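Local coordinates for protein fatty acyl CoA synthetase FADD13 (FATTY-ACYL-CoA SYNTHETASE) (Mycobacterium tuberculosis, PDB 3R44) that is a fatty acyl-CoA synthetase of the ANL superfamily, with a large AMP-binding domain and a smaller C-terminal domain, at residues A339-M344 with D401-L406. Numbering follows the deposited sequence.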
loop_
_atom_site.group_PDB
_atom_site.type_symbol
_atom_site.label_atom_id
_atom_site.label_comp_id
_atom_site.label_asym_id
_atom_site.label_seq_id
_atom_site.Cartn_x
_atom_site.Cartn_y
_atom_site.Cartn_z
ATOM N N ALA A 339 1.201 11.363 10.259
ATOM C CA ALA A 339 1.470 10.004 9.846
ATOM C C ALA A 339 2.270 9.236 10.936
ATOM O O ALA A 339 2.598 8.065 10.756
ATOM C CB ALA A 339 2.280 10.022 8.499
ATOM N N GLY A 340 2.592 9.923 12.032
ATOM C CA GLY A 340 3.210 9.346 13.210
ATOM C C GLY A 340 4.733 9.420 13.184
ATOM O O GLY A 340 5.306 10.227 12.455
ATOM N N ARG A 341 5.339 8.646 14.075
ATOM C CA ARG A 341 6.799 8.584 14.231
ATOM C C ARG A 341 7.403 7.433 13.425
ATOM O O ARG A 341 6.724 6.468 13.075
ATOM C CB ARG A 341 7.120 8.330 15.706
ATOM C CG ARG A 341 6.835 9.505 16.673
ATOM C CD ARG A 341 7.074 9.136 18.122
ATOM N NE ARG A 341 7.379 10.370 18.854
ATOM C CZ ARG A 341 7.125 10.550 20.121
ATOM N NH1 ARG A 341 6.528 9.595 20.805
ATOM N NH2 ARG A 341 7.420 11.695 20.690
ATOM N N ALA A 342 8.715 7.479 13.217
ATOM C CA ALA A 342 9.433 6.358 12.649
ATOM C C ALA A 342 9.141 5.105 13.484
ATOM O O ALA A 342 8.787 5.190 14.678
ATOM C CB ALA A 342 10.973 6.653 12.641
ATOM N N THR A 343 9.177 3.963 12.833
ATOM C CA THR A 343 8.940 2.668 13.472
ATOM C C THR A 343 10.244 1.998 13.873
ATOM O O THR A 343 11.371 2.514 13.581
ATOM C CB THR A 343 8.140 1.749 12.572
ATOM O OG1 THR A 343 8.859 1.475 11.351
ATOM C CG2 THR A 343 6.830 2.434 12.228
ATOM N N MET A 344 10.132 0.867 14.579
ATOM C CA MET A 344 11.321 0.111 14.898
ATOM C C MET A 344 11.943 -0.288 13.612
ATOM O O MET A 344 11.264 -0.578 12.638
ATOM C CB MET A 344 11.064 -1.147 15.741
ATOM C CG MET A 344 10.815 -0.871 17.122
ATOM S SD MET A 344 12.062 0.132 17.963
ATOM C CE MET A 344 13.465 -0.961 18.071
ATOM N N ASP A 401 7.874 17.354 13.001
ATOM C CA ASP A 401 7.839 18.298 14.100
ATOM C C ASP A 401 8.917 18.020 15.128
ATOM O O ASP A 401 9.640 17.017 15.062
ATOM C CB ASP A 401 6.431 18.442 14.698
ATOM C CG ASP A 401 6.005 17.325 15.593
ATOM O OD1 ASP A 401 6.778 16.448 15.987
ATOM O OD2 ASP A 401 4.792 17.300 15.930
ATOM N N ASP A 402 9.048 18.937 16.087
ATOM C CA ASP A 402 10.115 18.840 17.079
ATOM C C ASP A 402 10.037 17.533 17.890
ATOM O O ASP A 402 11.039 17.097 18.481
ATOM C CB ASP A 402 10.098 20.083 18.013
ATOM C CG ASP A 402 10.455 21.404 17.275
ATOM O OD1 ASP A 402 11.316 21.367 16.351
ATOM O OD2 ASP A 402 9.884 22.472 17.631
ATOM N N GLU A 403 8.866 16.895 17.928
ATOM C CA GLU A 403 8.712 15.686 18.721
ATOM C C GLU A 403 8.847 14.422 17.833
ATOM O O GLU A 403 8.626 13.294 18.297
ATOM C CB GLU A 403 7.363 15.697 19.495
ATOM C CG GLU A 403 7.429 16.226 20.895
ATOM C CD GLU A 403 8.350 15.369 21.808
ATOM O OE1 GLU A 403 8.092 14.146 22.031
ATOM O OE2 GLU A 403 9.329 15.952 22.327
ATOM N N GLY A 404 9.204 14.610 16.564
ATOM C CA GLY A 404 9.429 13.509 15.659
ATOM C C GLY A 404 8.240 13.010 14.863
ATOM O O GLY A 404 8.314 11.963 14.210
ATOM N N TYR A 405 7.152 13.774 14.852
ATOM C CA TYR A 405 5.930 13.350 14.171
ATOM C C TYR A 405 5.964 13.874 12.743
ATOM O O TYR A 405 6.180 15.084 12.508
ATOM C CB TYR A 405 4.686 13.794 14.917
ATOM C CG TYR A 405 4.426 13.041 16.191
ATOM C CD1 TYR A 405 3.682 11.896 16.195
ATOM C CD2 TYR A 405 4.977 13.441 17.382
ATOM C CE1 TYR A 405 3.429 11.177 17.373
ATOM C CE2 TYR A 405 4.775 12.709 18.566
ATOM C CZ TYR A 405 4.004 11.605 18.551
ATOM O OH TYR A 405 3.760 10.944 19.709
ATOM N N LEU A 406 5.780 12.960 11.813
ATOM C CA LEU A 406 5.739 13.252 10.375
ATOM C C LEU A 406 4.352 13.730 9.931
ATOM O O LEU A 406 3.329 13.126 10.290
ATOM C CB LEU A 406 6.063 11.984 9.589
ATOM C CG LEU A 406 6.027 12.083 8.067
ATOM C CD1 LEU A 406 6.995 13.189 7.623
ATOM C CD2 LEU A 406 6.395 10.756 7.360
HETATM O O HOH W 1 10.140 9.959 14.228
#
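A339 and G340 meet L406 through two backbone hydrogen bonds, with the two chains running roughly antiparallel. A339 N gives to L406 O at 2.8 Å. L406 N gives to G340 O, nearly straight at 173°. Two residues further on, a water accepts from A342 N and donates to G404 O.

The side chain of R341 carries most of the rest. It is extended from CG to NE and lies across Y405. Its CG sits over the centre of the Y405 ring in a CH-pi contact, 3.9 Å from the centroid. Beyond it the guanidinium plane is inclined by 28° to the ring, and Y405 OH lies over one guanidinium face. That hydroxyl is hydrogen-bonded to D331.

The guanidinium meets the loop 401-406 side-on. NE and NH2 both donate to E403 O, at 3.2 Å and 3.1 Å, and this oxygen lies in the guanidinium plane. NH2 also forms a salt bridge with E403 OE1 at 2.9 Å. The E403 chain bends at chi2 (-62°) and runs beside R341, pointing the same way, with OE1 making the contact.

D401 to G404 form a type I turn. D401 OD1 accepts from E403 N, making an Asx turn, and from Y405 N at 2.9 Å. The two donors come from opposite faces of the carboxylate. D401 OD2 makes a salt bridge with K335.

The contact joins the edge strand 341-342 of the large mixed sheet to the loop after strand 396-400 and the first residue of strand 406-410. The polar grip is layered: D401 OD1 ties together E403 N and Y405 N, which probably steadies the turn that carries E403 O. Two donors on one carbonyl oxygen, plus a carboxylate, hold the guanidinium in place beside the tyrosine. The E403 carboxylate would be expected to stabilise the positive charge of R341.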